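Local coordinates for protein hexokinase (Schistosoma mansoni, PDB 1BDG) that catalyses the transfer of phosphate from ATP to glucose and other hexoses, giving hexose 6-phosphates at the entry to glycolysis, at residues Y344-T347 against D348-V352; E176-Q179 against T180-K184; A193-N196 against D197-T201; Y101-P104 against A105-S109; R296-I299 against V300-E304. All blocks are in the same frame, centred on the assembly; numbering follows the deposited sequence.

Interaction 1: Y344-T347 against D348-V352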
loop_
_atom_site.group_PDB
_atom_site.type_symbol
_atom_site.label_atom_id
_atom_site.label_comp_id
_atom_site.label_asym_id
_atom_site.label_seq_id
_atom_site.Cartn_x
_atom_site.Cartn_y
_atom_site.Cartn_z
ATOM N N TYR A 344 13.937 24.358 5.817
ATOM C CA TYR A 344 13.794 24.532 4.387
ATOM C C TYR A 344 12.387 24.155 3.941
ATOM O O TYR A 344 11.830 24.797 3.056
ATOM C CB TYR A 344 14.838 23.691 3.634
ATOM C CG TYR A 344 14.513 23.428 2.165
ATOM C CD1 TYR A 344 13.669 22.372 1.790
ATOM C CD2 TYR A 344 15.057 24.221 1.151
ATOM C CE1 TYR A 344 13.375 22.115 0.454
ATOM C CE2 TYR A 344 14.767 23.968 -0.197
ATOM C CZ TYR A 344 13.925 22.915 -0.533
ATOM O OH TYR A 344 13.625 22.667 -1.857
ATOM N N MET A 345 11.807 23.131 4.561
ATOM C CA MET A 345 10.475 22.676 4.174
ATOM C C MET A 345 9.418 23.730 4.383
ATOM O O MET A 345 8.669 24.060 3.464
ATOM C CB MET A 345 10.078 21.410 4.929
ATOM C CG MET A 345 8.689 20.901 4.576
ATOM S SD MET A 345 8.284 19.453 5.548
ATOM C CE MET A 345 7.253 20.158 6.801
ATOM N N LEU A 346 9.369 24.262 5.597
ATOM C CA LEU A 346 8.392 25.276 5.943
ATOM C C LEU A 346 8.445 26.468 4.983
ATOM O O LEU A 346 7.419 26.850 4.412
ATOM C CB LEU A 346 8.602 25.752 7.382
ATOM C CG LEU A 346 8.559 24.761 8.554
ATOM C CD1 LEU A 346 8.290 25.527 9.854
ATOM C CD2 LEU A 346 7.471 23.711 8.319
ATOM N N THR A 347 9.648 26.987 4.750
ATOM C CA THR A 347 9.862 28.153 3.893
ATOM C C THR A 347 9.830 27.909 2.378
ATOM O O THR A 347 9.238 28.680 1.607
ATOM C CB THR A 347 11.207 28.770 4.198
ATOM O OG1 THR A 347 12.229 27.894 3.706
ATOM C CG2 THR A 347 11.387 28.932 5.685
ATOM N N ASP A 348 10.515 26.861 1.951
ATOM C CA ASP A 348 10.591 26.519 0.549
ATOM C C ASP A 348 9.477 25.678 -0.074
ATOM O O ASP A 348 8.976 26.014 -1.166
ATOM C CB ASP A 348 11.933 25.884 0.267
ATOM C CG ASP A 348 12.923 26.875 -0.217
ATOM O OD1 ASP A 348 12.707 27.343 -1.353
ATOM O OD2 ASP A 348 13.887 27.192 0.530
ATOM N N ASP A 349 9.144 24.549 0.547
ATOM C CA ASP A 349 8.100 23.713 -0.016
ATOM C C ASP A 349 6.735 24.308 0.326
ATOM O O ASP A 349 5.941 24.575 -0.575
ATOM C CB ASP A 349 8.236 22.253 0.447
ATOM C CG ASP A 349 9.501 21.571 -0.096
ATOM O OD1 ASP A 349 9.884 21.824 -1.267
ATOM O OD2 ASP A 349 10.122 20.784 0.654
ATOM N N LEU A 350 6.513 24.639 1.598
ATOM C CA LEU A 350 5.229 25.214 2.029
ATOM C C LEU A 350 5.156 26.749 1.978
ATOM O O LEU A 350 4.108 27.343 2.271
ATOM C CB LEU A 350 4.873 24.739 3.436
ATOM C CG LEU A 350 4.831 23.223 3.634
ATOM C CD1 LEU A 350 4.520 22.885 5.087
ATOM C CD2 LEU A 350 3.806 22.598 2.695
ATOM N N HIS A 351 6.264 27.390 1.617
ATOM C CA HIS A 351 6.307 28.847 1.540
ATOM C C HIS A 351 5.814 29.580 2.818
ATOM O O HIS A 351 5.327 30.720 2.716
ATOM C CB HIS A 351 5.496 29.356 0.343
ATOM C CG HIS A 351 5.830 28.692 -0.958
ATOM N ND1 HIS A 351 6.707 27.629 -1.061
ATOM C CD2 HIS A 351 5.382 28.930 -2.215
ATOM C CE1 HIS A 351 6.781 27.238 -2.326
ATOM N NE2 HIS A 351 5.988 28.014 -3.045
ATOM N N VAL A 352 5.860 28.951 3.992
ATOM C CA VAL A 352 5.432 29.658 5.197
ATOM C C VAL A 352 6.222 30.976 5.224
ATOM O O VAL A 352 7.449 30.958 5.143
ATOM C CB VAL A 352 5.771 28.883 6.482
ATOM C CG1 VAL A 352 5.237 29.629 7.698
ATOM C CG2 VAL A 352 5.182 27.492 6.439
#
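Y344 lays one ring face against D348, one turn further along helix 340-349. A chi1 of 161° swings the ring along the helix surface toward D348 and D349, and Y344 CG lies 4.0 Å from D348 CB. On the flank nearer D348, Y344 CD2 is 3.3 Å from D348 OD2, and Y344 CE2 meets the CG of the same carboxylate at 3.4 Å. D348 CB sits over the face, 3.6 Å from the Y344 ring centroid, which meets the definition of a CH-pi contact, and the ring and carboxylate planes are only 25° apart. Across the ring, Y344 CE1 approaches D349 OD2 at 3.5 Å, this time with the planes nearly perpendicular. At the tip, Y344 OH is 3.9 Å from D349 OD1. The backbone holds this in place through D348 N to Y344 O (2.7 Å), while the wider turn that follows, with L350 N on M345 O at 2.9 Å, brings the helix to its end. M345 and L346 face inward, onto helix 357-389. The CH-pi contact is thus weak and dispersive; the negative charge over the pi cloud probably adds little to it, and the exposed position probably lets water solvate the acid.

Interaction 2: E176-Q179 against T180-K184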
loop_
_atom_site.group_PDB
_atom_site.type_symbol
_atom_site.label_atom_id
_atom_site.label_comp_id
_atom_site.label_asym_id
_atom_site.label_seq_id
_atom_site.Cartn_x
_atom_site.Cartn_y
_atom_site.Cartn_z
ATOM N N GLU A 176 -12.761 -7.797 -17.691
ATOM C CA GLU A 176 -13.556 -7.668 -18.899
ATOM C C GLU A 176 -13.541 -6.221 -19.352
ATOM O O GLU A 176 -13.490 -5.935 -20.548
ATOM C CB GLU A 176 -14.985 -8.174 -18.683
ATOM C CG GLU A 176 -15.776 -8.304 -19.978
ATOM C CD GLU A 176 -17.077 -9.096 -19.811
ATOM O OE1 GLU A 176 -17.599 -9.161 -18.658
ATOM O OE2 GLU A 176 -17.564 -9.658 -20.842
ATOM N N LEU A 177 -13.539 -5.304 -18.397
ATOM C CA LEU A 177 -13.492 -3.893 -18.747
ATOM C C LEU A 177 -12.236 -3.685 -19.598
ATOM O O LEU A 177 -12.339 -3.299 -20.760
ATOM C CB LEU A 177 -13.474 -3.006 -17.493
ATOM C CG LEU A 177 -14.813 -2.769 -16.786
ATOM C CD1 LEU A 177 -14.640 -1.834 -15.607
ATOM C CD2 LEU A 177 -15.791 -2.163 -17.760
ATOM N N LEU A 178 -11.072 -4.055 -19.070
ATOM C CA LEU A 178 -9.831 -3.885 -19.814
ATOM C C LEU A 178 -9.880 -4.625 -21.138
ATOM O O LEU A 178 -9.575 -4.059 -22.185
ATOM C CB LEU A 178 -8.625 -4.373 -19.007
ATOM C CG LEU A 178 -7.298 -4.026 -19.697
ATOM C CD1 LEU A 178 -7.087 -2.513 -19.696
ATOM C CD2 LEU A 178 -6.159 -4.725 -19.006
ATOM N N GLN A 179 -10.278 -5.889 -21.093
ATOM C CA GLN A 179 -10.375 -6.702 -22.300
ATOM C C GLN A 179 -11.247 -6.049 -23.406
ATOM O O GLN A 179 -10.986 -6.238 -24.587
ATOM C CB GLN A 179 -10.911 -8.080 -21.943
ATOM C CG GLN A 179 -10.865 -9.060 -23.078
ATOM C CD GLN A 179 -9.453 -9.425 -23.451
ATOM O OE1 GLN A 179 -8.740 -10.067 -22.675
ATOM N NE2 GLN A 179 -9.036 -9.027 -24.654
ATOM N N THR A 180 -12.268 -5.284 -23.022
ATOM C CA THR A 180 -13.141 -4.617 -23.980
ATOM C C THR A 180 -12.359 -3.508 -24.666
ATOM O O THR A 180 -12.204 -3.511 -25.902
ATOM C CB THR A 180 -14.317 -3.961 -23.281
ATOM O OG1 THR A 180 -14.960 -4.912 -22.427
ATOM C CG2 THR A 180 -15.294 -3.395 -24.291
ATOM N N GLU A 181 -11.854 -2.565 -23.865
ATOM C CA GLU A 181 -11.082 -1.439 -24.382
ATOM C C GLU A 181 -9.873 -1.916 -25.202
ATOM O O GLU A 181 -9.566 -1.335 -26.245
ATOM C CB GLU A 181 -10.651 -0.523 -23.247
ATOM C CG GLU A 181 -11.808 -0.057 -22.351
ATOM C CD GLU A 181 -12.874 0.830 -23.047
ATOM O OE1 GLU A 181 -12.535 1.730 -23.862
ATOM O OE2 GLU A 181 -14.074 0.655 -22.739
ATOM N N LEU A 182 -9.222 -2.995 -24.776
ATOM C CA LEU A 182 -8.087 -3.524 -25.521
ATOM C C LEU A 182 -8.551 -3.927 -26.911
ATOM O O LEU A 182 -7.878 -3.651 -27.908
ATOM C CB LEU A 182 -7.490 -4.734 -24.817
ATOM C CG LEU A 182 -6.880 -4.559 -23.428
ATOM C CD1 LEU A 182 -6.371 -5.904 -22.954
ATOM C CD2 LEU A 182 -5.752 -3.556 -23.450
ATOM N N ASP A 183 -9.710 -4.573 -26.977
ATOM C CA ASP A 183 -10.289 -5.011 -28.253
ATOM C C ASP A 183 -10.657 -3.785 -29.129
ATOM O O ASP A 183 -10.377 -3.755 -30.330
ATOM C CB ASP A 183 -11.531 -5.900 -28.010
ATOM C CG ASP A 183 -11.190 -7.231 -27.339
ATOM O OD1 ASP A 183 -10.023 -7.674 -27.408
ATOM O OD2 ASP A 183 -12.096 -7.830 -26.728
ATOM N N LYS A 184 -11.234 -2.758 -28.505
ATOM C CA LYS A 184 -11.621 -1.540 -29.208
ATOM C C LYS A 184 -10.373 -0.796 -29.705
ATOM O O LYS A 184 -10.474 0.311 -30.226
ATOM C CB LYS A 184 -12.460 -0.631 -28.289
ATOM C CG LYS A 184 -13.814 -1.218 -27.855
HETATM O O HOH W 1 -14.099 -1.275 -20.416
#
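L178 and L182, one turn apart on helix 174-183, form the close-packed side of this contact. Their branch points meet, L178 CG to L182 CG at 3.8 Å, and the two side chains cross at a slant so that the methyls of each fall beside those of the other. Both residues are buried: L178 also packs on F116 and I119 of helix 112-129, and L182 on V189 of strand 189-195. In the backbone L182 N donates to L178 O at 2.8 Å.

The polar flank has fewer apolar contacts and opens to solvent at T180. The Q179 chain bends at chi2 (68°), which turns its amide forward, toward the C-terminal end of the helix, and Q179 NE2 donates to D183 OD1 at 3.2 Å. The bond lies in the amide plane of Q179 but meets the carboxylate from above its plane, the two planes being 34° apart. Q179 NE2 also donates to V189 O, so this amide joins the helix to the strand that follows it. T180 is exposed, and its OG1 sits beside its own backbone N, from where it donates to E176 O at 2.6 Å; T180 N reaches the same oxygen at 2.8 Å from the opposite face of the carbonyl. A water donates to both L177 O (2.7 Å) and E181 OE2 (3.0 Å), bridging backbone and side chain. The chemistry divides accordingly: the leucines, with the Q179 amide beside them, tie the helix to its neighbours, whereas the T180 hydroxyl and the water supply extra donors to backbone oxygens.

Interaction 3: A193-N196 against D197-T201. With GLC (alpha-D-glucopyranose), chain B.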
loop_
_atom_site.group_PDB
_atom_site.type_symbol
_atom_site.label_atom_id
_atom_site.label_comp_id
_atom_site.label_asym_id
_atom_site.label_seq_id
_atom_site.Cartn_x
_atom_site.Cartn_y
_atom_site.Cartn_z
ATOM N N ALA A 193 -4.823 -11.923 -16.361
ATOM C CA ALA A 193 -4.864 -12.519 -15.051
ATOM C C ALA A 193 -4.904 -11.288 -14.173
ATOM O O ALA A 193 -4.156 -10.338 -14.403
ATOM C CB ALA A 193 -3.588 -13.308 -14.798
ATOM N N VAL A 194 -5.847 -11.249 -13.245
ATOM C CA VAL A 194 -5.940 -10.117 -12.359
ATOM C C VAL A 194 -5.270 -10.546 -11.084
ATOM O O VAL A 194 -5.664 -11.522 -10.451
ATOM C CB VAL A 194 -7.383 -9.698 -12.068
ATOM C CG1 VAL A 194 -7.384 -8.391 -11.294
ATOM C CG2 VAL A 194 -8.131 -9.539 -13.367
ATOM N N VAL A 195 -4.240 -9.802 -10.726
ATOM C CA VAL A 195 -3.463 -10.059 -9.540
ATOM C C VAL A 195 -3.371 -8.740 -8.779
ATOM O O VAL A 195 -3.356 -7.655 -9.372
ATOM C CB VAL A 195 -2.054 -10.546 -9.949
ATOM C CG1 VAL A 195 -1.079 -10.432 -8.793
ATOM C CG2 VAL A 195 -2.127 -11.973 -10.447
ATOM N N ASN A 196 -3.414 -8.832 -7.461
ATOM C CA ASN A 196 -3.281 -7.662 -6.597
ATOM C C ASN A 196 -1.759 -7.349 -6.474
ATOM O O ASN A 196 -0.914 -8.221 -6.703
ATOM C CB ASN A 196 -3.902 -7.998 -5.241
ATOM C CG ASN A 196 -3.939 -6.824 -4.308
ATOM O OD1 ASN A 196 -3.094 -6.691 -3.418
ATOM N ND2 ASN A 196 -4.917 -5.962 -4.497
ATOM N N ASP A 197 -1.389 -6.127 -6.129
ATOM C CA ASP A 197 0.034 -5.837 -6.020
ATOM C C ASP A 197 0.749 -6.686 -4.974
ATOM O O ASP A 197 1.827 -7.189 -5.244
ATOM C CB ASP A 197 0.329 -4.339 -5.834
ATOM C CG ASP A 197 -0.427 -3.708 -4.672
ATOM O OD1 ASP A 197 -0.872 -4.410 -3.750
ATOM O OD2 ASP A 197 -0.568 -2.478 -4.666
ATOM N N THR A 198 0.136 -6.916 -3.816
ATOM C CA THR A 198 0.778 -7.725 -2.783
ATOM C C THR A 198 1.098 -9.106 -3.323
ATOM O O THR A 198 2.218 -9.609 -3.155
ATOM C CB THR A 198 -0.125 -7.892 -1.602
ATOM O OG1 THR A 198 -1.423 -8.248 -2.067
ATOM C CG2 THR A 198 -0.204 -6.616 -0.815
ATOM N N VAL A 199 0.111 -9.692 -4.007
ATOM C CA VAL A 199 0.229 -11.027 -4.614
ATOM C C VAL A 199 1.367 -10.998 -5.639
ATOM O O VAL A 199 2.262 -11.848 -5.609
ATOM C CB VAL A 199 -1.114 -11.468 -5.274
ATOM C CG1 VAL A 199 -1.058 -12.919 -5.673
ATOM C CG2 VAL A 199 -2.260 -11.265 -4.302
ATOM N N GLY A 200 1.373 -9.972 -6.489
ATOM C CA GLY A 200 2.418 -9.832 -7.481
ATOM C C GLY A 200 3.772 -9.745 -6.812
ATOM O O GLY A 200 4.739 -10.327 -7.280
ATOM N N THR A 201 3.848 -9.026 -5.702
ATOM C CA THR A 201 5.097 -8.881 -4.966
ATOM C C THR A 201 5.522 -10.236 -4.383
ATOM O O THR A 201 6.660 -10.658 -4.571
ATOM C CB THR A 201 4.958 -7.807 -3.849
ATOM O OG1 THR A 201 4.620 -6.538 -4.435
ATOM C CG2 THR A 201 6.237 -7.667 -3.059
HETATM C C1 GLC B . -4.725 -0.089 -1.053
HETATM C C2 GLC B . -5.537 -1.081 -1.885
HETATM C C3 GLC B . -4.916 -2.455 -1.791
HETATM C C4 GLC B . -3.459 -2.387 -2.214
HETATM C C5 GLC B . -2.733 -1.381 -1.349
HETATM C C6 GLC B . -1.282 -1.212 -1.759
HETATM O O1 GLC B . -4.701 -0.543 0.259
HETATM O O2 GLC B . -6.881 -1.148 -1.412
HETATM O O3 GLC B . -5.610 -3.367 -2.630
HETATM O O4 GLC B . -2.864 -3.656 -2.092
HETATM O O5 GLC B . -3.359 -0.104 -1.487
HETATM O O6 GLC B . -1.148 -0.272 -2.804
#
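N196 and D197 touch as neighbours whose side chains lie side by side and point the same way, toward the glucose, with amide and carboxylate planes 76° apart. The two groups meet different hydroxyls of the sugar. D197 spreads its carboxylate over two of them, accepting from glucose O4 at D197 OD1 (2.7 Å) and from glucose O6 at D197 OD2 (2.9 Å). In N196 a chi1 of -175° stretches the side chain away from its own amide nitrogen, and ND2 donates to glucose O3 at 3.3 Å in a nearly straight bond (169°). The other end of the amide, N196 OD1, is turned from the sugar toward T198: the hydroxyl OG1 of T198 donates to it in the carbonyl plane, on a lone pair, at 2.7 Å, and T198 N reaches it from above that plane at 3.3 Å. This makes N196 the N-cap of helix 197-206, at the point where strand 189-195 of the small subdomain passes into the large one. G200 N closes the first turn onto N196 O at 2.9 Å. Behind the cap, V195 CG1 rests on V199 CB at 3.7 Å. S144, also of the glucose pocket, donates to D197 OD2 as well, and N223, E249 and T161 are among the residues completing the site.

Interaction 4: Y101-P104 against A105-S109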
loop_
_atom_site.group_PDB
_atom_site.type_symbol
_atom_site.label_atom_id
_atom_site.label_comp_id
_atom_site.label_asym_id
_atom_site.label_seq_id
_atom_site.Cartn_x
_atom_site.Cartn_y
_atom_site.Cartn_z
ATOM N N TYR A 101 3.520 5.596 -17.259
ATOM C CA TYR A 101 2.694 6.642 -17.844
ATOM C C TYR A 101 1.961 7.431 -16.766
ATOM O O TYR A 101 1.368 6.859 -15.833
ATOM C CB TYR A 101 1.663 6.040 -18.805
ATOM C CG TYR A 101 2.190 5.604 -20.160
ATOM C CD1 TYR A 101 2.718 4.324 -20.353
ATOM C CD2 TYR A 101 2.097 6.456 -21.262
ATOM C CE1 TYR A 101 3.131 3.905 -21.612
ATOM C CE2 TYR A 101 2.508 6.049 -22.523
ATOM C CZ TYR A 101 3.022 4.775 -22.696
ATOM O OH TYR A 101 3.408 4.385 -23.957
ATOM N N CYS A 102 2.012 8.746 -16.880
ATOM C CA CYS A 102 1.331 9.600 -15.921
ATOM C C CYS A 102 -0.139 9.479 -16.275
ATOM O O CYS A 102 -0.465 9.287 -17.444
ATOM C CB CYS A 102 1.750 11.045 -16.132
ATOM S SG CYS A 102 1.194 11.610 -17.762
ATOM N N ILE A 103 -1.020 9.573 -15.280
ATOM C CA ILE A 103 -2.459 9.482 -15.516
ATOM C C ILE A 103 -3.103 10.810 -15.137
ATOM O O ILE A 103 -2.877 11.315 -14.042
ATOM C CB ILE A 103 -3.085 8.346 -14.689
ATOM C CG1 ILE A 103 -2.533 6.999 -15.142
ATOM C CG2 ILE A 103 -4.586 8.323 -14.859
ATOM C CD1 ILE A 103 -3.195 5.813 -14.455
ATOM N N PRO A 104 -3.917 11.396 -16.037
ATOM C CA PRO A 104 -4.571 12.676 -15.738
ATOM C C PRO A 104 -5.551 12.586 -14.555
ATOM O O PRO A 104 -6.372 11.683 -14.474
ATOM C CB PRO A 104 -5.293 13.001 -17.047
ATOM C CG PRO A 104 -4.496 12.267 -18.089
ATOM C CD PRO A 104 -4.217 10.967 -17.414
ATOM N N ALA A 105 -5.489 13.566 -13.666
ATOM C CA ALA A 105 -6.347 13.597 -12.490
ATOM C C ALA A 105 -7.789 13.241 -12.807
ATOM O O ALA A 105 -8.431 12.539 -12.032
ATOM C CB ALA A 105 -6.274 14.974 -11.805
ATOM N N GLU A 106 -8.296 13.716 -13.940
ATOM C CA GLU A 106 -9.680 13.423 -14.335
ATOM C C GLU A 106 -9.896 11.918 -14.564
ATOM O O GLU A 106 -10.801 11.317 -13.988
ATOM C CB GLU A 106 -10.092 14.213 -15.595
ATOM C CG GLU A 106 -9.167 14.006 -16.803
ATOM C CD GLU A 106 -9.845 14.291 -18.129
ATOM O OE1 GLU A 106 -10.895 13.649 -18.406
ATOM O OE2 GLU A 106 -9.325 15.135 -18.903
ATOM N N LYS A 107 -9.031 11.306 -15.361
ATOM C CA LYS A 107 -9.137 9.884 -15.661
ATOM C C LYS A 107 -9.522 8.996 -14.462
ATOM O O LYS A 107 -10.310 8.058 -14.611
ATOM C CB LYS A 107 -7.808 9.394 -16.249
ATOM C CG LYS A 107 -7.859 9.029 -17.726
ATOM C CD LYS A 107 -8.646 10.045 -18.527
ATOM C CE LYS A 107 -8.812 9.589 -19.975
ATOM N NZ LYS A 107 -9.732 10.493 -20.729
ATOM N N MET A 108 -9.029 9.335 -13.272
ATOM C CA MET A 108 -9.266 8.543 -12.064
ATOM C C MET A 108 -10.555 8.751 -11.314
ATOM O O MET A 108 -10.819 8.058 -10.333
ATOM C CB MET A 108 -8.104 8.720 -11.105
ATOM C CG MET A 108 -6.840 8.050 -11.576
ATOM S SD MET A 108 -5.484 9.049 -11.078
ATOM C CE MET A 108 -5.685 9.061 -9.268
ATOM N N SER A 109 -11.352 9.708 -11.772
ATOM C CA SER A 109 -12.635 10.016 -11.157
ATOM C C SER A 109 -13.785 10.079 -12.164
ATOM O O SER A 109 -14.941 10.187 -11.773
ATOM C CB SER A 109 -12.537 11.327 -10.399
ATOM O OG SER A 109 -11.262 11.926 -10.594
#
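The loop between strand 95-101 and helix 112-129 of the small subdomain turns at this point, and I103 and P104 on its incoming arm pack against K107 and M108 on its outgoing one. I103 makes the central contact through a single methyl. Its CG2 branch, held opposite the backbone N, lies 3.7 Å from K107 CB, and on another side I103 CG2 meets M108 SD at 4.0 Å. I103 crosses both partners at about a right angle, so its branch is set across their stems and not along them. P104 behaves differently: its ring lies side by side with the K107 chain, pointing the same way, and P104 CD is 4.1 Å from both CB and CG of K107. At another ring carbon, P104 CB approaches E106 CG at 4.0 Å. K107 sets out toward the incoming arm at CB, then its chain bends at chi2 (43°) and carries the amine away from it.

Residues 105-107 coil like a helix but lack its bonding pattern; within the outgoing arm S109 N donates to E106 O at 2.8 Å. Around it, Y118 of helix 112-129 takes P104 and K107, Y80 takes I103, and M108 meets F164. The I103 side chain is about 4 Å, at the nearest atoms, from L75, a predicted ATP-site residue. The side-chain contacts across the bend are all made by methyl, methylene and sulfur groups, and are therefore weakly directional.

Interaction 5: R296-I299 against V300-E304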
loop_
_atom_site.group_PDB
_atom_site.type_symbol
_atom_site.label_atom_id
_atom_site.label_comp_id
_atom_site.label_asym_id
_atom_site.label_seq_id
_atom_site.Cartn_x
_atom_site.Cartn_y
_atom_site.Cartn_z
ATOM N N ARG A 296 -0.049 17.797 8.498
ATOM C CA ARG A 296 -0.710 19.032 8.099
ATOM C C ARG A 296 -1.855 19.298 9.059
ATOM O O ARG A 296 -2.039 20.429 9.504
ATOM C CB ARG A 296 -1.275 18.963 6.676
ATOM C CG ARG A 296 -1.543 20.357 6.103
ATOM C CD ARG A 296 -2.160 20.331 4.743
ATOM N NE ARG A 296 -3.458 19.675 4.787
ATOM C CZ ARG A 296 -4.596 20.293 5.064
ATOM N NH1 ARG A 296 -4.600 21.599 5.311
ATOM N NH2 ARG A 296 -5.725 19.590 5.149
ATOM N N HIS A 297 -2.645 18.265 9.346
ATOM C CA HIS A 297 -3.764 18.400 10.264
ATOM C C HIS A 297 -3.302 18.825 11.639
ATOM O O HIS A 297 -3.896 19.697 12.238
ATOM C CB HIS A 297 -4.577 17.115 10.336
ATOM C CG HIS A 297 -5.620 17.022 9.274
ATOM N ND1 HIS A 297 -5.326 16.676 7.975
ATOM C CD2 HIS A 297 -6.937 17.318 9.295
ATOM C CE1 HIS A 297 -6.417 16.767 7.235
ATOM N NE2 HIS A 297 -7.412 17.156 8.017
ATOM N N ILE A 298 -2.229 18.227 12.133
ATOM C CA ILE A 298 -1.710 18.593 13.432
ATOM C C ILE A 298 -1.325 20.071 13.380
ATOM O O ILE A 298 -1.757 20.857 14.220
ATOM C CB ILE A 298 -0.482 17.732 13.799
ATOM C CG1 ILE A 298 -0.889 16.257 13.892
ATOM C CG2 ILE A 298 0.128 18.224 15.113
ATOM C CD1 ILE A 298 0.210 15.283 13.544
ATOM N N ILE A 299 -0.547 20.446 12.364
ATOM C CA ILE A 299 -0.109 21.829 12.174
ATOM C C ILE A 299 -1.301 22.770 12.203
ATOM O O ILE A 299 -1.439 23.548 13.148
ATOM C CB ILE A 299 0.694 22.013 10.862
ATOM C CG1 ILE A 299 2.039 21.292 10.982
ATOM C CG2 ILE A 299 0.956 23.495 10.597
ATOM C CD1 ILE A 299 2.862 21.341 9.714
ATOM N N VAL A 300 -2.162 22.701 11.193
ATOM C CA VAL A 300 -3.359 23.551 11.160
ATOM C C VAL A 300 -4.033 23.662 12.563
ATOM O O VAL A 300 -4.454 24.754 12.972
ATOM C CB VAL A 300 -4.353 23.049 10.084
ATOM C CG1 VAL A 300 -5.721 23.677 10.267
ATOM C CG2 VAL A 300 -3.811 23.374 8.704
ATOM N N TYR A 301 -4.065 22.561 13.316
ATOM C CA TYR A 301 -4.631 22.574 14.660
ATOM C C TYR A 301 -3.758 23.433 15.575
ATOM O O TYR A 301 -4.256 24.284 16.318
ATOM C CB TYR A 301 -4.696 21.162 15.244
ATOM C CG TYR A 301 -5.017 21.155 16.719
ATOM C CD1 TYR A 301 -6.237 21.639 17.190
ATOM C CD2 TYR A 301 -4.083 20.698 17.661
ATOM C CE1 TYR A 301 -6.526 21.669 18.559
ATOM C CE2 TYR A 301 -4.364 20.729 19.038
ATOM C CZ TYR A 301 -5.589 21.216 19.472
ATOM O OH TYR A 301 -5.882 21.248 20.810
ATOM N N LEU A 302 -2.451 23.170 15.544
ATOM C CA LEU A 302 -1.472 23.890 16.352
ATOM C C LEU A 302 -1.494 25.379 16.051
ATOM O O LEU A 302 -1.193 26.189 16.923
ATOM C CB LEU A 302 -0.065 23.362 16.069
ATOM C CG LEU A 302 0.359 22.048 16.710
ATOM C CD1 LEU A 302 1.645 21.527 16.055
ATOM C CD2 LEU A 302 0.517 22.258 18.217
ATOM N N VAL A 303 -1.807 25.731 14.808
ATOM C CA VAL A 303 -1.855 27.126 14.407
ATOM C C VAL A 303 -3.068 27.851 14.970
ATOM O O VAL A 303 -2.971 29.032 15.315
ATOM C CB VAL A 303 -1.767 27.290 12.858
ATOM C CG1 VAL A 303 -2.460 28.563 12.404
ATOM C CG2 VAL A 303 -0.305 27.333 12.422
ATOM N N GLU A 304 -4.202 27.168 15.107
ATOM C CA GLU A 304 -5.359 27.863 15.661
ATOM C C GLU A 304 -5.300 27.973 17.166
ATOM O O GLU A 304 -6.090 28.693 17.775
ATOM C CB GLU A 304 -6.684 27.258 15.206
ATOM C CG GLU A 304 -6.894 25.826 15.532
ATOM C CD GLU A 304 -8.350 25.501 15.522
ATOM O OE1 GLU A 304 -8.910 25.265 14.421
ATOM O OE2 GLU A 304 -8.935 25.523 16.629
#
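R296 and V300 are joined by a backbone bond, V300 N to R296 O at 2.8 Å, and the next three residues, Y301, L302 and V303, repeat the same i to i+4 pattern onto H297, I298 and I299. The charged end of R296 is engaged by a salt bridge from NH2 to E293, in the preceding turn, and H297 ND1 is hydrogen-bonded to the backbone oxygen of the same E293. Bending at chi3 (62°) brings the R296 guanidinium round beside V300, so that the two side chains run alongside one another and R296 NH1 comes 3.9 Å from V300 CG2, obliquely. Further out the contact is apolar. I298 and L302 also lie side by side, with I298 CG2 on L302 CD1 at 3.8 Å, while I299 CG2 approaches V303 CG2 more loosely at 4.4 Å. The I299 and V303 side chains both meet L308, in a loop, and V300 meets L313. This is helix 288-304, an alpha-helix of the hexokinase large subdomain whose I298-L302 side is buried against helices 5-16 and 357-389.

How the interactions relate
Along the chain the order is interaction 4, 2, 3, 5, 1. Interactions 4 and 2 belong to the small subdomain, their centres about 18 Å apart, and both abut helix 112-129. Strand 189-195, the next element after helix 174-183 and an outermost strand of the five-stranded sheet, leads into interaction 3, which crosses into the large subdomain at the sugar; its centre is about 19 Å from that of interaction 2. Interactions 5 and 1 are helical contacts of the large subdomain, with centres about 15 Å apart, sharing helix 357-389 as a neighbour. Their centres lie about 38 Å from that of interaction 3, on the opposite side of the chain's centre. Of the five, interaction 3 alone touches the glucose, at the subdomain junction.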